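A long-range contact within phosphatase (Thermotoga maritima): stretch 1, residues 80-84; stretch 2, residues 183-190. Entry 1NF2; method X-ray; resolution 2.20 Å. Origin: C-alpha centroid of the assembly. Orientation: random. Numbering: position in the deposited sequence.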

# COMPACT_ATOMS: atom_id res chain seq x y z
N ASN A 80 1.45 4.36 12.64
CA ASN A 80 1.84 5.39 11.70
C ASN A 80 3.36 5.45 11.57
O ASN A 80 4.02 6.25 12.23
CB ASN A 80 1.29 6.74 12.18
CG ASN A 80 1.43 7.83 11.14
OD1 ASN A 80 1.06 8.97 11.39
ND2 ASN A 80 1.97 7.49 9.98
N GLU A 81 3.90 4.58 10.72
CA GLU A 81 5.34 4.50 10.48
C GLU A 81 5.78 5.62 9.54
O GLU A 81 5.14 5.86 8.51
CB GLU A 81 5.68 3.15 9.84
CG GLU A 81 5.44 1.94 10.72
CD GLU A 81 6.52 1.72 11.78
OE1 GLU A 81 6.66 0.57 12.25
OE2 GLU A 81 7.21 2.70 12.15
N LYS A 82 6.86 6.31 9.90
CA LYS A 82 7.36 7.41 9.07
C LYS A 82 8.88 7.54 9.12
O LYS A 82 9.56 6.84 9.87
CB LYS A 82 6.70 8.72 9.49
CG LYS A 82 6.83 9.05 10.97
CD LYS A 82 5.70 9.96 11.45
CE LYS A 82 5.68 11.28 10.69
NZ LYS A 82 4.55 12.16 11.12
N ILE A 83 9.41 8.42 8.27
CA ILE A 83 10.84 8.65 8.28
C ILE A 83 11.06 9.67 9.41
O ILE A 83 10.47 10.75 9.42
CB ILE A 83 11.35 9.25 6.95
CG1 ILE A 83 11.28 8.20 5.84
CG2 ILE A 83 12.78 9.71 7.09
CD1 ILE A 83 10.33 8.54 4.72
N PRO A 84 11.90 9.31 10.40
CA PRO A 84 12.16 10.24 11.51
C PRO A 84 12.66 11.59 11.00
O PRO A 84 13.56 11.65 10.16
CB PRO A 84 13.20 9.50 12.35
CG PRO A 84 13.89 8.60 11.36
CD PRO A 84 12.74 8.11 10.50
N GLU A 183 11.75 5.81 -4.79
CA GLU A 183 11.09 5.97 -3.50
C GLU A 183 12.00 5.74 -2.31
O GLU A 183 12.88 4.89 -2.34
CB GLU A 183 9.91 5.01 -3.38
CG GLU A 183 8.78 5.23 -4.37
CD GLU A 183 7.58 4.34 -4.07
OE1 GLU A 183 7.01 4.44 -2.96
OE2 GLU A 183 7.20 3.54 -4.95
N ILE A 184 11.77 6.52 -1.26
CA ILE A 184 12.51 6.40 -0.00
C ILE A 184 11.44 6.20 1.06
O ILE A 184 10.59 7.08 1.25
CB ILE A 184 13.31 7.68 0.35
CG1 ILE A 184 14.40 7.93 -0.69
CG2 ILE A 184 13.95 7.52 1.71
CD1 ILE A 184 13.90 8.52 -1.96
N VAL A 185 11.47 5.06 1.75
CA VAL A 185 10.46 4.76 2.76
C VAL A 185 11.04 4.24 4.08
O VAL A 185 12.21 3.83 4.14
CB VAL A 185 9.46 3.72 2.23
CG1 VAL A 185 8.73 4.28 1.00
CG2 VAL A 185 10.19 2.42 1.89
N PRO A 186 10.22 4.24 5.15
CA PRO A 186 10.70 3.76 6.44
C PRO A 186 11.33 2.39 6.29
O PRO A 186 10.85 1.55 5.54
CB PRO A 186 9.43 3.75 7.29
CG PRO A 186 8.69 4.93 6.74
CD PRO A 186 8.83 4.72 5.25
N LYS A 187 12.44 2.19 6.99
CA LYS A 187 13.19 0.96 6.93
C LYS A 187 12.36 -0.31 6.85
O LYS A 187 11.79 -0.62 5.80
CB LYS A 187 14.14 0.87 8.13
CG LYS A 187 15.27 -0.10 7.93
CD LYS A 187 16.09 0.26 6.71
CE LYS A 187 17.54 -0.14 6.89
NZ LYS A 187 17.68 -1.58 7.23
N ASN A 188 12.28 -1.05 7.95
CA ASN A 188 11.56 -2.32 7.95
C ASN A 188 10.05 -2.31 8.21
O ASN A 188 9.58 -2.70 9.27
CB ASN A 188 12.25 -3.32 8.90
CG ASN A 188 12.64 -2.70 10.23
OD1 ASN A 188 13.28 -3.36 11.05
ND2 ASN A 188 12.27 -1.45 10.44
N VAL A 189 9.31 -1.84 7.21
CA VAL A 189 7.86 -1.80 7.25
C VAL A 189 7.37 -2.51 6.00
O VAL A 189 7.95 -2.35 4.91
CB VAL A 189 7.31 -0.36 7.22
CG1 VAL A 189 7.95 0.46 8.32
CG2 VAL A 189 7.55 0.27 5.86
N ASP A 190 6.33 -3.33 6.15
CA ASP A 190 5.76 -4.05 5.02
C ASP A 190 4.35 -4.49 5.39
O ASP A 190 3.95 -4.40 6.55
CB ASP A 190 6.63 -5.25 4.63
CG ASP A 190 6.76 -6.27 5.75
OD1 ASP A 190 5.71 -6.80 6.20
OD2 ASP A 190 7.90 -6.56 6.17

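The contact between residues 80-84 and 183-190 is a small interface of mainly apolar side chains packing on each other and on backbone, built around the ring of P186 and made without a single hydrogen bond between the two stretches. It buries 241 Å² in total, counting both sides, and joins segments at least 101 residues apart in sequence.

P186 lies at the centre. It follows strand residues I184 and V185, its CA-to-CB bond points toward stretch 1, and its ring, puckered C-gamma exo, rests against the backbone running from E81 to I83. The tightest approach of the whole contact is here, 3.5 Å between P186 CG and K82 C. The same P186 CG lies 3.9 Å from I83 N and 4.1 Å from E81 O, so one methylene group touches three successive residues through main-chain atoms. Proline suits this position: its ring is compact and apolar, held close to its own backbone, and presents carbon to the passing chain. With 62 Å² covered, P186 contributes more buried surface than any other residue in either stretch.

From stretch 1 the main apolar partner is I83; I83 CA and P186 CA, 5.2 Å apart, are the nearest such pair across the contact. The CA-to-CB bond of I83 points sideways, but the side chain, with chi1 in the m well and chi2 at 116°, between wells, brings its end nearer to stretch 2. Its terminal methyl reaches along the strand: I83 CD1 lies 4.1 Å from P186 CD, 4.3 Å from V185 CA and 3.8 Å from I184 O. The first of these is an apolar side-chain contact, whereas the others are packing against main chain. A long, branched aliphatic side chain fits this buried site, since it can span from the proline ring to the preceding strand residues. The side chains of I184 and V185 play little part: the CA-to-CB bond of V185 points away, and the end of I184 leads away from stretch 1.

A second point of contact lies beyond the turn, where V189 returns toward stretch 1. A weak backbone hydrogen bond from V189 N to K187 O, 3.1 Å long, spans this turn, while the side chain of K187 stays out of reach of stretch 1. V189 and E81 both direct their CA-to-CB bonds toward the opposing stretch, and V189 CG1 meets E81 CG at 3.8 Å, with E81 CB almost as near. E81 CD and OE1 lie 4.0 and 4.1 Å from V189 CG1, so the carboxylate end is beside the methyl as well. The methylenes of E81, with chi1 and chi2 both in the m well, suit the apolar methyl, and its partial exposure suits a charged group.

K82, between E81 and I83, takes part through its backbone: its CA-to-CB bond points away, and its side chain comes no closer than 5.1 Å, from K82 CB to P186 CG; its NZ is hydrogen-bonded elsewhere in the structure. Van der Waals packing of side chains against each other and against main chain therefore accounts for the direct association of the two stretches.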